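Side-chain contacts in transposon Tn7 transposition protein tnsA (Escherichia coli, PDB 1T0F), which forms the Tn7 transposase together with TnsB and cuts the 5' DNA strands at the transposon ends, as a magnesium-binding endonuclease resembling restriction enzymes: residues I33-V38 and D111-T116; D81-F86 and F127-I132; N215-V220 and G229-E234. All coordinates share one frame; numbering follows the deposited sequence.

Contact 1. Residues I33-V38 and D111-T116; sequences IPWLTV and DQVMST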
ATOM      1  N   ILE A  33       2.747 -11.656  -8.783  1.00 24.34           N
ATOM      2  CA  ILE A  33       1.381 -11.370  -9.209  1.00 26.07           C
ATOM      3  C   ILE A  33       0.567 -11.309  -7.912  1.00 23.24           C
ATOM      4  O   ILE A  33       0.550 -12.263  -7.152  1.00 25.28           O
ATOM      5  CB  ILE A  33       0.810 -12.488 -10.110  1.00 28.61           C
ATOM      6  CG1 ILE A  33       1.660 -12.627 -11.376  1.00 31.17           C
ATOM      7  CG2 ILE A  33      -0.619 -12.150 -10.501  1.00 29.43           C
ATOM      8  CD1 ILE A  33       1.128 -13.660 -12.362  1.00 34.12           C
ATOM      9  N   PRO A  34      -0.103 -10.178  -7.639  1.00 23.01           N
ATOM     10  CA  PRO A  34      -0.896 -10.061  -6.406  1.00 24.28           C
ATOM     11  C   PRO A  34      -2.113 -10.984  -6.379  1.00 25.20           C
ATOM     12  O   PRO A  34      -2.675 -11.313  -7.422  1.00 25.09           O
ATOM     13  CB  PRO A  34      -1.291  -8.589  -6.395  1.00 23.64           C
ATOM     14  CG  PRO A  34      -1.442  -8.286  -7.857  1.00 25.29           C
ATOM     15  CD  PRO A  34      -0.232  -8.968  -8.467  1.00 22.65           C
ATOM     16  N   TRP A  35      -2.517 -11.399  -5.183  1.00 25.83           N
ATOM     17  CA  TRP A  35      -3.677 -12.276  -5.047  1.00 26.68           C
ATOM     18  C   TRP A  35      -4.940 -11.517  -5.455  1.00 27.62           C
ATOM     19  O   TRP A  35      -5.784 -12.048  -6.175  1.00 28.10           O
ATOM     20  CB  TRP A  35      -3.793 -12.784  -3.607  1.00 26.13           C
ATOM     21  CG  TRP A  35      -5.021 -13.622  -3.368  1.00 27.72           C
ATOM     22  CD1 TRP A  35      -6.145 -13.257  -2.680  1.00 27.97           C
ATOM     23  CD2 TRP A  35      -5.254 -14.955  -3.839  1.00 27.74           C
ATOM     24  NE1 TRP A  35      -7.066 -14.283  -2.691  1.00 27.32           N
ATOM     25  CE2 TRP A  35      -6.545 -15.336  -3.397  1.00 27.49           C
ATOM     26  CE3 TRP A  35      -4.501 -15.866  -4.593  1.00 29.37           C
ATOM     27  CZ2 TRP A  35      -7.098 -16.590  -3.686  1.00 29.16           C
ATOM     28  CZ3 TRP A  35      -5.054 -17.119  -4.879  1.00 30.61           C
ATOM     29  CH2 TRP A  35      -6.339 -17.465  -4.424  1.00 29.08           C
ATOM     30  N   LEU A  36      -5.059 -10.272  -5.004  1.00 27.03           N
ATOM     31  CA  LEU A  36      -6.207  -9.431  -5.336  1.00 27.74           C
ATOM     32  C   LEU A  36      -5.799  -8.365  -6.345  1.00 28.45           C
ATOM     33  O   LEU A  36      -4.668  -7.881  -6.320  1.00 29.36           O
ATOM     34  CB  LEU A  36      -6.741  -8.728  -4.085  1.00 27.46           C
ATOM     35  CG  LEU A  36      -7.134  -9.562  -2.863  1.00 28.01           C
ATOM     36  CD1 LEU A  36      -7.525  -8.618  -1.726  1.00 27.09           C
ATOM     37  CD2 LEU A  36      -8.286 -10.503  -3.212  1.00 27.00           C
ATOM     38  N   THR A  37      -6.729  -7.991  -7.220  1.00 27.02           N
ATOM     39  CA  THR A  37      -6.484  -6.965  -8.223  1.00 29.87           C
ATOM     40  C   THR A  37      -7.495  -5.846  -8.000  1.00 28.97           C
ATOM     41  O   THR A  37      -8.414  -5.993  -7.194  1.00 29.97           O
ATOM     42  CB  THR A  37      -6.669  -7.520  -9.649  1.00 30.91           C
ATOM     43  OG1 THR A  37      -8.060  -7.783  -9.883  1.00 33.01           O
ATOM     44  CG2 THR A  37      -5.888  -8.806  -9.815  1.00 31.43           C
ATOM     45  N   VAL A  38      -7.332  -4.728  -8.702  1.00 29.54           N
ATOM     46  CA  VAL A  38      -8.255  -3.608  -8.553  1.00 30.85           C
ATOM     47  C   VAL A  38      -9.692  -4.020  -8.899  1.00 33.70           C
ATOM     48  O   VAL A  38     -10.647  -3.304  -8.588  1.00 32.78           O
ATOM     49  CB  VAL A  38      -7.848  -2.412  -9.444  1.00 32.20           C
ATOM     50  CG1 VAL A  38      -6.485  -1.876  -9.006  1.00 29.28           C
ATOM     51  CG2 VAL A  38      -7.821  -2.834 -10.910  1.00 33.53           C
ATOM     52  N   ASP A 111     -14.615 -20.961   2.350  1.00 30.74           N
ATOM     53  CA  ASP A 111     -13.548 -20.349   3.131  1.00 30.77           C
ATOM     54  C   ASP A 111     -12.767 -19.465   2.175  1.00 28.85           C
ATOM     55  O   ASP A 111     -12.421 -19.882   1.066  1.00 28.01           O
ATOM     56  CB  ASP A 111     -12.635 -21.412   3.744  1.00 32.78           C
ATOM     57  CG  ASP A 111     -13.228 -22.043   4.996  1.00 36.50           C
ATOM     58  OD1 ASP A 111     -14.342 -21.648   5.413  1.00 37.45           O
ATOM     59  OD2 ASP A 111     -12.570 -22.934   5.571  1.00 37.83           O
ATOM     60  N   GLN A 112     -12.504 -18.235   2.602  1.00 26.02           N
ATOM     61  CA  GLN A 112     -11.796 -17.278   1.767  1.00 24.77           C
ATOM     62  C   GLN A 112     -10.300 -17.261   2.049  1.00 23.87           C
ATOM     63  O   GLN A 112      -9.857 -17.571   3.153  1.00 23.79           O
ATOM     64  CB  GLN A 112     -12.376 -15.874   1.974  1.00 24.63           C
ATOM     65  CG  GLN A 112     -13.845 -15.734   1.577  1.00 28.64           C
ATOM     66  CD  GLN A 112     -14.081 -16.002   0.098  1.00 28.57           C
ATOM     67  OE1 GLN A 112     -13.698 -15.206  -0.762  1.00 28.81           O
ATOM     68  NE2 GLN A 112     -14.708 -17.134  -0.204  1.00 25.05           N
ATOM     69  N   VAL A 113      -9.527 -16.909   1.031  1.00 22.59           N
ATOM     70  CA  VAL A 113      -8.088 -16.823   1.188  1.00 22.27           C
ATOM     71  C   VAL A 113      -7.814 -15.447   1.785  1.00 20.78           C
ATOM     72  O   VAL A 113      -8.230 -14.431   1.230  1.00 20.85           O
ATOM     73  CB  VAL A 113      -7.363 -16.922  -0.168  1.00 22.85           C
ATOM     74  CG1 VAL A 113      -5.861 -16.668   0.024  1.00 22.67           C
ATOM     75  CG2 VAL A 113      -7.596 -18.310  -0.775  1.00 22.96           C
ATOM     76  N   MET A 114      -7.132 -15.424   2.922  1.00 21.37           N
ATOM     77  CA  MET A 114      -6.800 -14.160   3.572  1.00 22.02           C
ATOM     78  C   MET A 114      -5.574 -13.559   2.887  1.00 21.53           C
ATOM     79  O   MET A 114      -4.781 -14.279   2.276  1.00 20.06           O
ATOM     80  CB  MET A 114      -6.502 -14.398   5.053  1.00 20.76           C
ATOM     81  CG  MET A 114      -7.689 -14.921   5.840  1.00 23.29           C
ATOM     82  SD  MET A 114      -7.338 -15.121   7.579  1.00 25.57           S
ATOM     83  CE  MET A 114      -7.366 -13.378   8.112  1.00 24.53           C
ATOM     84  N   SER A 115      -5.425 -12.242   2.975  1.00 23.25           N
ATOM     85  CA  SER A 115      -4.271 -11.584   2.366  1.00 21.64           C
ATOM     86  C   SER A 115      -3.785 -10.417   3.225  1.00 20.80           C
ATOM     87  O   SER A 115      -4.561  -9.799   3.957  1.00 20.15           O
ATOM     88  CB  SER A 115      -4.609 -11.096   0.949  1.00 21.64           C
ATOM     89  OG  SER A 115      -5.619 -10.099   0.945  1.00 22.60           O
ATOM     90  N   THR A 116      -2.486 -10.153   3.150  1.00 20.42           N
ATOM     91  CA  THR A 116      -1.866  -9.060   3.889  1.00 19.84           C
ATOM     92  C   THR A 116      -1.591  -7.996   2.835  1.00 19.70           C
ATOM     93  O   THR A 116      -1.044  -8.292   1.772  1.00 19.59           O
ATOM     94  CB  THR A 116      -0.565  -9.532   4.571  1.00 21.03           C
ATOM     95  OG1 THR A 116      -0.902 -10.406   5.653  1.00 21.78           O
ATOM     96  CG2 THR A 116       0.224  -8.346   5.129  1.00 21.56           C
TER
HETATM   97  O   HOH W   1      -9.407 -13.874  -1.146  1.00 27.98           O
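The indole of Trp35 and the isopropyl group of Val113 meet at about a right angle, and through this tryptophan the loop 33-38 packs on the run leading into strand 115-122. From CB, the side chain sets out with CG anti to the backbone N (chi1 176°), which carries the ring across to residues 111-116. Its first ring atom on that side, CD1, meets Ser115 CB obliquely, at 4.5 Å. NE1, the next, donates to water 1, which lies at the ring edge, in its plane, with its oxygen 2.8 Å from Trp35 NE1. The same water donates to Val113 O at 2.7 Å, bridging the indole N-H and a backbone carbonyl. Beyond it, Val113 CG1 stands over one face in a CH-pi contact, 4.0 Å from the centroid of the Trp35 five-membered ring and 25° off its normal. Farther along the rim, Trp35 CZ2 closes to 3.4 Å on Val113 CG2, and CH2 touches the same methyl. With an alanine here, both methyls of Val113 would probably lose the indole they pack against and the bridging water its N-H donor. Alongside, Leu36 CD1 lies 3.6 Å from Ser115 OG. Trp35 also packs on Arg19 and Ile20 of helix 13-21, and both Trp35 and Val113 touch Pro87. Ser115 lies on strand 115-122, which two residues on carries the magnesium ligand Asp117; an acidic metal ligand on a central strand is a hallmark of the PD-(D/E)XK nuclease fold.

Contact 2. Residues D81-F86 and F127-I132; sequences DIREQF and FEQFAI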
ATOM      1  N   ASP A  81      11.746  -4.849  -2.529  1.00 22.55           N
ATOM      2  CA  ASP A  81      10.556  -5.389  -3.180  1.00 21.31           C
ATOM      3  C   ASP A  81       9.313  -5.040  -2.370  1.00 21.24           C
ATOM      4  O   ASP A  81       9.373  -4.879  -1.151  1.00 21.02           O
ATOM      5  CB  ASP A  81      10.672  -6.913  -3.324  1.00 22.97           C
ATOM      6  CG  ASP A  81       9.648  -7.497  -4.301  1.00 27.36           C
ATOM      7  OD1 ASP A  81       8.946  -6.716  -4.986  1.00 25.73           O
ATOM      8  OD2 ASP A  81       9.554  -8.743  -4.397  1.00 29.48           O
ATOM      9  N   ILE A  82       8.198  -4.895  -3.074  1.00 18.42           N
ATOM     10  CA  ILE A  82       6.913  -4.591  -2.454  1.00 19.60           C
ATOM     11  C   ILE A  82       5.931  -5.568  -3.084  1.00 18.94           C
ATOM     12  O   ILE A  82       5.677  -5.504  -4.287  1.00 19.62           O
ATOM     13  CB  ILE A  82       6.448  -3.153  -2.767  1.00 19.06           C
ATOM     14  CG1 ILE A  82       7.387  -2.138  -2.101  1.00 19.66           C
ATOM     15  CG2 ILE A  82       5.009  -2.948  -2.266  1.00 19.94           C
ATOM     16  CD1 ILE A  82       7.141  -0.696  -2.545  1.00 22.70           C
ATOM     17  N   ARG A  83       5.412  -6.486  -2.277  1.00 17.75           N
ATOM     18  CA  ARG A  83       4.453  -7.470  -2.758  1.00 17.85           C
ATOM     19  C   ARG A  83       3.091  -7.208  -2.116  1.00 16.92           C
ATOM     20  O   ARG A  83       2.847  -7.593  -0.978  1.00 17.17           O
ATOM     21  CB  ARG A  83       4.960  -8.882  -2.440  1.00 18.36           C
ATOM     22  CG  ARG A  83       6.066  -9.357  -3.415  1.00 20.02           C
ATOM     23  CD  ARG A  83       6.641 -10.729  -3.049  1.00 20.18           C
ATOM     24  NE  ARG A  83       7.500 -10.695  -1.862  1.00 19.68           N
ATOM     25  CZ  ARG A  83       7.895 -11.774  -1.189  1.00 21.69           C
ATOM     26  NH1 ARG A  83       7.508 -12.979  -1.577  1.00 24.10           N
ATOM     27  NH2 ARG A  83       8.698 -11.657  -0.140  1.00 24.14           N
ATOM     28  N   GLU A  84       2.217  -6.541  -2.863  1.00 19.00           N
ATOM     29  CA  GLU A  84       0.885  -6.177  -2.375  1.00 19.05           C
ATOM     30  C   GLU A  84      -0.115  -7.322  -2.476  1.00 21.89           C
ATOM     31  O   GLU A  84       0.040  -8.225  -3.302  1.00 20.82           O
ATOM     32  CB  GLU A  84       0.344  -4.963  -3.144  1.00 18.23           C
ATOM     33  CG  GLU A  84      -0.172  -5.240  -4.568  1.00 18.14           C
ATOM     34  CD  GLU A  84       0.917  -5.224  -5.644  1.00 22.11           C
ATOM     35  OE1 GLU A  84       2.117  -5.347  -5.313  1.00 22.02           O
ATOM     36  OE2 GLU A  84       0.562  -5.104  -6.837  1.00 23.17           O
ATOM     37  N   GLN A  85      -1.141  -7.266  -1.628  1.00 19.95           N
ATOM     38  CA  GLN A  85      -2.201  -8.278  -1.599  1.00 19.50           C
ATOM     39  C   GLN A  85      -1.565  -9.670  -1.550  1.00 19.76           C
ATOM     40  O   GLN A  85      -1.837 -10.530  -2.400  1.00 21.20           O
ATOM     41  CB  GLN A  85      -3.090  -8.153  -2.846  1.00 17.71           C
ATOM     42  CG  GLN A  85      -3.351  -6.735  -3.373  1.00 20.82           C
ATOM     43  CD  GLN A  85      -3.934  -5.772  -2.339  1.00 23.90           C
ATOM     44  OE1 GLN A  85      -4.584  -6.185  -1.373  1.00 23.64           O
ATOM     45  NE2 GLN A  85      -3.716  -4.473  -2.557  1.00 22.68           N
ATOM     46  N   PHE A  86      -0.715  -9.884  -0.551  1.00 18.91           N
ATOM     47  CA  PHE A  86      -0.011 -11.151  -0.390  1.00 19.07           C
ATOM     48  C   PHE A  86      -0.898 -12.176   0.326  1.00 20.26           C
ATOM     49  O   PHE A  86      -1.291 -11.982   1.479  1.00 17.69           O
ATOM     50  CB  PHE A  86       1.281 -10.928   0.400  1.00 20.76           C
ATOM     51  CG  PHE A  86       2.179 -12.127   0.430  1.00 20.41           C
ATOM     52  CD1 PHE A  86       2.971 -12.440  -0.669  1.00 23.98           C
ATOM     53  CD2 PHE A  86       2.215 -12.957   1.541  1.00 22.35           C
ATOM     54  CE1 PHE A  86       3.788 -13.569  -0.660  1.00 24.89           C
ATOM     55  CE2 PHE A  86       3.029 -14.092   1.561  1.00 25.85           C
ATOM     56  CZ  PHE A  86       3.818 -14.396   0.454  1.00 24.02           C
ATOM     57  N   PHE A 127      14.580  -3.553   9.468  1.00 32.67           N
ATOM     58  CA  PHE A 127      13.812  -4.752   9.115  1.00 31.78           C
ATOM     59  C   PHE A 127      14.100  -5.233   7.697  1.00 31.50           C
ATOM     60  O   PHE A 127      13.841  -4.513   6.738  1.00 33.54           O
ATOM     61  CB  PHE A 127      12.309  -4.463   9.237  1.00 30.96           C
ATOM     62  CG  PHE A 127      11.879  -4.076  10.620  1.00 32.17           C
ATOM     63  CD1 PHE A 127      11.687  -5.046  11.601  1.00 31.48           C
ATOM     64  CD2 PHE A 127      11.698  -2.739  10.956  1.00 31.21           C
ATOM     65  CE1 PHE A 127      11.320  -4.686  12.898  1.00 30.14           C
ATOM     66  CE2 PHE A 127      11.334  -2.371  12.244  1.00 32.25           C
ATOM     67  CZ  PHE A 127      11.144  -3.347  13.219  1.00 32.57           C
ATOM     68  N   GLU A 128      14.610  -6.454   7.564  1.00 30.14           N
ATOM     69  CA  GLU A 128      14.915  -7.006   6.249  1.00 29.87           C
ATOM     70  C   GLU A 128      13.619  -7.434   5.553  1.00 27.16           C
ATOM     71  O   GLU A 128      13.539  -7.498   4.325  1.00 23.57           O
ATOM     72  CB  GLU A 128      15.874  -8.189   6.384  1.00 32.75           C
ATOM     73  CG  GLU A 128      15.273  -9.466   6.959  1.00 40.51           C
ATOM     74  CD  GLU A 128      16.339 -10.501   7.310  1.00 46.49           C
ATOM     75  OE1 GLU A 128      17.357 -10.577   6.582  1.00 45.88           O
ATOM     76  OE2 GLU A 128      16.157 -11.243   8.305  1.00 47.92           O
ATOM     77  N   GLN A 129      12.602  -7.721   6.354  1.00 26.04           N
ATOM     78  CA  GLN A 129      11.309  -8.105   5.817  1.00 23.01           C
ATOM     79  C   GLN A 129      10.243  -7.802   6.857  1.00 20.80           C
ATOM     80  O   GLN A 129      10.438  -8.044   8.047  1.00 18.58           O
ATOM     81  CB  GLN A 129      11.292  -9.598   5.486  1.00 26.51           C
ATOM     82  CG  GLN A 129      10.217 -10.005   4.493  1.00 31.74           C
ATOM     83  CD  GLN A 129      10.367 -11.447   4.032  1.00 34.92           C
ATOM     84  OE1 GLN A 129       9.984 -11.799   2.915  1.00 34.99           O
ATOM     85  NE2 GLN A 129      10.922 -12.288   4.895  1.00 35.51           N
ATOM     86  N   PHE A 130       9.126  -7.242   6.417  1.00 20.39           N
ATOM     87  CA  PHE A 130       8.039  -6.969   7.344  1.00 20.57           C
ATOM     88  C   PHE A 130       6.743  -6.944   6.572  1.00 18.43           C
ATOM     89  O   PHE A 130       6.741  -6.745   5.360  1.00 18.22           O
ATOM     90  CB  PHE A 130       8.260  -5.655   8.118  1.00 18.89           C
ATOM     91  CG  PHE A 130       8.301  -4.421   7.262  1.00 21.25           C
ATOM     92  CD1 PHE A 130       7.123  -3.802   6.844  1.00 20.60           C
ATOM     93  CD2 PHE A 130       9.522  -3.851   6.900  1.00 22.83           C
ATOM     94  CE1 PHE A 130       7.152  -2.636   6.082  1.00 20.97           C
ATOM     95  CE2 PHE A 130       9.565  -2.682   6.138  1.00 20.83           C
ATOM     96  CZ  PHE A 130       8.375  -2.073   5.727  1.00 20.53           C
ATOM     97  N   ALA A 131       5.644  -7.186   7.275  1.00 17.82           N
ATOM     98  CA  ALA A 131       4.339  -7.199   6.636  1.00 18.54           C
ATOM     99  C   ALA A 131       3.463  -6.099   7.211  1.00 18.69           C
ATOM    100  O   ALA A 131       3.608  -5.720   8.372  1.00 19.15           O
ATOM    101  CB  ALA A 131       3.672  -8.576   6.836  1.00 16.78           C
ATOM    102  N   ILE A 132       2.554  -5.589   6.386  1.00 19.71           N
ATOM    103  CA  ILE A 132       1.652  -4.525   6.803  1.00 18.91           C
ATOM    104  C   ILE A 132       0.206  -4.776   6.391  1.00 19.34           C
ATOM    105  O   ILE A 132      -0.065  -5.180   5.257  1.00 17.30           O
ATOM    106  CB  ILE A 132       2.056  -3.157   6.174  1.00 21.11           C
ATOM    107  CG1 ILE A 132       3.399  -2.681   6.733  1.00 22.58           C
ATOM    108  CG2 ILE A 132       0.965  -2.108   6.445  1.00 20.55           C
ATOM    109  CD1 ILE A 132       3.789  -1.291   6.259  1.00 27.68           C
TER
HETATM  110  O   HOH W   2       9.453 -14.060   1.229  1.00 45.49           O
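The guanidinium of Arg83 and the amide of Gln129 lie nearly coplanar, their planes 22° apart, and meet edge on. Gln129 OE1 sits near the plane of the guanidinium at its edge, 3.3 Å from Arg83 NH2. Water 2 occupies the same rim, in plane: it accepts from Arg83 NH2 at 2.9 Å and donates to Gln129 OE1 at 2.9 Å, coupling the two groups. Well out of the guanidinium plane is the carboxylate of Asp81, whose OD2 is 3.8 Å from Arg83 NE, a long ion pair held by charge alone, with no N-H directed at the oxygen. The strongest partner of the arginine is Asp121, which forms a salt bridge with NH2.

Asp121 belongs to strand 115-122, which runs between strands 79-87 and 129-134 and antiparallel to both in the mixed sheet of the nuclease domain. Arg83 and Gln129 therefore reach each other across a whole strand, by length of side chain. Gln129 manages this with CG anti to the backbone N (chi1 -159°) and an extended chain beyond, whereas Arg83 bends at chi3 (-73°). Two carboxylates close to one guanidinium would be expected to stabilise its positive charge. Asp81 is itself held in place: its OD2 accepts a hydrogen bond from Gly29 N, while its OD1 takes a weak one from Ile82 N, 2.7 Å away.

Contact 3. Residues N215-V220 and G229-E234; sequences NVCKQV and GKTLSE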
ATOM      1  N   ASN A 215       8.315  26.445 -10.955  1.00 28.88           N
ATOM      2  CA  ASN A 215       8.901  27.523 -11.749  1.00 30.34           C
ATOM      3  C   ASN A 215       9.370  26.973 -13.090  1.00 30.31           C
ATOM      4  O   ASN A 215       9.074  27.539 -14.143  1.00 30.54           O
ATOM      5  CB  ASN A 215      10.081  28.160 -11.013  1.00 29.15           C
ATOM      6  CG  ASN A 215       9.648  28.957  -9.805  1.00 30.03           C
ATOM      7  OD1 ASN A 215       8.489  29.357  -9.697  1.00 30.28           O
ATOM      8  ND2 ASN A 215      10.581  29.207  -8.894  1.00 29.75           N
ATOM      9  N   VAL A 216      10.089  25.854 -13.051  1.00 30.34           N
ATOM     10  CA  VAL A 216      10.584  25.234 -14.271  1.00 30.20           C
ATOM     11  C   VAL A 216       9.456  24.868 -15.236  1.00 31.19           C
ATOM     12  O   VAL A 216       9.553  25.148 -16.433  1.00 30.22           O
ATOM     13  CB  VAL A 216      11.424  23.972 -13.964  1.00 31.28           C
ATOM     14  CG1 VAL A 216      11.758  23.242 -15.257  1.00 28.77           C
ATOM     15  CG2 VAL A 216      12.706  24.368 -13.255  1.00 31.71           C
ATOM     16  N   CYS A 217       8.391  24.248 -14.732  1.00 29.13           N
ATOM     17  CA  CYS A 217       7.275  23.881 -15.599  1.00 30.03           C
ATOM     18  C   CYS A 217       6.717  25.105 -16.323  1.00 31.68           C
ATOM     19  O   CYS A 217       6.397  25.043 -17.509  1.00 30.93           O
ATOM     20  CB  CYS A 217       6.149  23.223 -14.794  1.00 30.79           C
ATOM     21  SG  CYS A 217       6.534  21.556 -14.214  1.00 31.38           S
ATOM     22  N   LYS A 218       6.588  26.211 -15.601  1.00 32.96           N
ATOM     23  CA  LYS A 218       6.061  27.434 -16.192  1.00 36.00           C
ATOM     24  C   LYS A 218       7.040  28.045 -17.179  1.00 37.50           C
ATOM     25  O   LYS A 218       6.645  28.534 -18.239  1.00 39.01           O
ATOM     26  CB  LYS A 218       5.707  28.441 -15.097  1.00 35.24           C
ATOM     27  CG  LYS A 218       4.386  28.107 -14.418  1.00 38.40           C
ATOM     28  CD  LYS A 218       3.945  29.138 -13.392  1.00 39.56           C
ATOM     29  CE  LYS A 218       4.648  28.957 -12.062  1.00 41.02           C
ATOM     30  NZ  LYS A 218       3.860  29.593 -10.960  1.00 40.31           N
ATOM     31  N   GLN A 219       8.320  28.009 -16.834  1.00 39.22           N
ATOM     32  CA  GLN A 219       9.342  28.559 -17.705  1.00 42.19           C
ATOM     33  C   GLN A 219       9.438  27.705 -18.964  1.00 43.75           C
ATOM     34  O   GLN A 219       9.811  28.196 -20.030  1.00 44.23           O
ATOM     35  CB  GLN A 219      10.681  28.620 -16.961  1.00 43.27           C
ATOM     36  CG  GLN A 219      10.602  29.478 -15.699  1.00 46.43           C
ATOM     37  CD  GLN A 219      11.933  29.661 -14.994  1.00 49.30           C
ATOM     38  OE1 GLN A 219      12.820  30.361 -15.485  1.00 49.84           O
ATOM     39  NE2 GLN A 219      12.077  29.035 -13.832  1.00 50.66           N
ATOM     40  N   VAL A 220       9.080  26.430 -18.842  1.00 44.21           N
ATOM     41  CA  VAL A 220       9.107  25.517 -19.979  1.00 45.33           C
ATOM     42  C   VAL A 220       7.945  25.833 -20.916  1.00 46.55           C
ATOM     43  O   VAL A 220       8.073  25.703 -22.135  1.00 47.70           O
ATOM     44  CB  VAL A 220       9.015  24.035 -19.522  1.00 45.86           C
ATOM     45  CG1 VAL A 220       8.780  23.122 -20.721  1.00 45.32           C
ATOM     46  CG2 VAL A 220      10.302  23.634 -18.819  1.00 44.90           C
ATOM     47  N   GLY A 229       0.185  26.158 -18.093  1.00 50.00           N
ATOM     48  CA  GLY A 229       0.097  25.006 -17.207  1.00 46.09           C
ATOM     49  C   GLY A 229       0.185  23.653 -17.892  1.00 44.15           C
ATOM     50  O   GLY A 229      -0.134  22.627 -17.288  1.00 43.70           O
ATOM     51  N   LYS A 230       0.626  23.642 -19.146  1.00 41.06           N
ATOM     52  CA  LYS A 230       0.740  22.400 -19.908  1.00 38.98           C
ATOM     53  C   LYS A 230       1.758  21.411 -19.338  1.00 36.76           C
ATOM     54  O   LYS A 230       1.445  20.245 -19.111  1.00 35.36           O
ATOM     55  CB  LYS A 230       1.111  22.709 -21.362  1.00 41.22           C
ATOM     56  CG  LYS A 230       1.270  21.473 -22.235  1.00 42.29           C
ATOM     57  CD  LYS A 230      -0.021  20.672 -22.273  1.00 45.10           C
ATOM     58  CE  LYS A 230       0.135  19.415 -23.107  1.00 47.71           C
ATOM     59  NZ  LYS A 230      -1.109  18.593 -23.113  1.00 50.32           N
ATOM     60  N   THR A 231       2.979  21.884 -19.121  1.00 33.66           N
ATOM     61  CA  THR A 231       4.041  21.041 -18.607  1.00 31.87           C
ATOM     62  C   THR A 231       3.726  20.450 -17.230  1.00 30.91           C
ATOM     63  O   THR A 231       3.948  19.260 -16.998  1.00 29.20           O
ATOM     64  CB  THR A 231       5.360  21.821 -18.566  1.00 32.43           C
ATOM     65  OG1 THR A 231       5.639  22.331 -19.879  1.00 33.46           O
ATOM     66  CG2 THR A 231       6.505  20.924 -18.120  1.00 29.46           C
ATOM     67  N   LEU A 232       3.194  21.266 -16.325  1.00 28.09           N
ATOM     68  CA  LEU A 232       2.855  20.772 -14.990  1.00 28.02           C
ATOM     69  C   LEU A 232       1.789  19.682 -15.070  1.00 28.75           C
ATOM     70  O   LEU A 232       1.846  18.700 -14.329  1.00 27.81           O
ATOM     71  CB  LEU A 232       2.348  21.908 -14.091  1.00 27.11           C
ATOM     72  CG  LEU A 232       1.890  21.493 -12.683  1.00 28.05           C
ATOM     73  CD1 LEU A 232       3.037  20.836 -11.934  1.00 27.12           C
ATOM     74  CD2 LEU A 232       1.389  22.713 -11.917  1.00 29.68           C
ATOM     75  N   SER A 233       0.821  19.855 -15.965  1.00 28.84           N
ATOM     76  CA  SER A 233      -0.248  18.868 -16.109  1.00 29.30           C
ATOM     77  C   SER A 233       0.320  17.535 -16.572  1.00 29.34           C
ATOM     78  O   SER A 233      -0.157  16.475 -16.166  1.00 29.79           O
ATOM     79  CB  SER A 233      -1.317  19.356 -17.095  1.00 30.34           C
ATOM     80  OG  SER A 233      -0.809  19.450 -18.416  1.00 36.14           O
ATOM     81  N   GLU A 234       1.343  17.582 -17.418  1.00 28.41           N
ATOM     82  CA  GLU A 234       1.965  16.356 -17.903  1.00 28.61           C
ATOM     83  C   GLU A 234       2.740  15.693 -16.768  1.00 27.34           C
ATOM     84  O   GLU A 234       2.652  14.485 -16.564  1.00 25.57           O
ATOM     85  CB  GLU A 234       2.909  16.656 -19.069  1.00 30.42           C
ATOM     86  CG  GLU A 234       2.241  17.357 -20.234  1.00 35.04           C
ATOM     87  CD  GLU A 234       3.164  17.505 -21.428  1.00 39.75           C
ATOM     88  OE1 GLU A 234       4.349  17.851 -21.222  1.00 41.21           O
ATOM     89  OE2 GLU A 234       2.703  17.287 -22.571  1.00 40.80           O
TER
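The hydroxyl of Thr231 is hydrogen-bonded to Asp221 OD1 and touched by Val220 CG1, which lies 3.3 Å from Thr231 OG1. This junction joins two successive helices of the C-terminal helical part of the protein, whose sequence family belongs to the helix-turn-helix clan. The short axes of 215-220 and 230-234 approach to 8.2 Å, with their directions 128° apart, so the second helix runs back obliquely across the first. The close approach is consistent with the small side chains of Cys217 and Thr231 at the crossing, where Cys217 CA and Thr231 CA are 5.3 Å apart.

Thr231 sits over the backbone of the first helix, its CB 3.5 Å from Cys217 O. With OG1 anti to its own carbonyl carbon (chi1 -56°), the threonine holds its hydroxyl where it bonds to Asp221, while Thr231 CG2 lies 4.0 Å from Cys217 SG. Val220 crosses the threonine at about a right angle and brings up CG1, the methyl anti to its backbone N (chi1 169°), which touches CG2 as well as OG1. Asp221 has a second, weak hydrogen bond to Gly229 N at the N-cap of the second helix, so that one carboxylate reaches both the cap and the first turn. Helix 198-207 also packs here, with Ile204 against Val220 and Leu201 against Thr231. On the other branch of the contact, Cys217 SG lies 3.8 Å from Leu232 CA, close against the backbone of the second helix, and Cys217 CB meets Leu232 CB at 4.1 Å.

In the fold
Followed from the N terminus, the chain first passes through 33-38, in the loop between helix 13-21 and strand 48-51, and contact 1 closes when it returns at 111-116. Before that return it has already laid down 81-86, which waits until 127-132 for contact 2, so the two loops cross. They also touch directly: Trp35 N lies 3.0 Å from Gln85 O. Together they tie the N-terminal loop to the nuclease sheet, in which strands 79-87, 115-122 and 129-134 are successive neighbours. Contact 3 follows in series, a short closure joining helices 213-223 and 230-240 of the C-terminal part; its centre is about 40 Å from that of contact 1 and about 36 Å from that of contact 2.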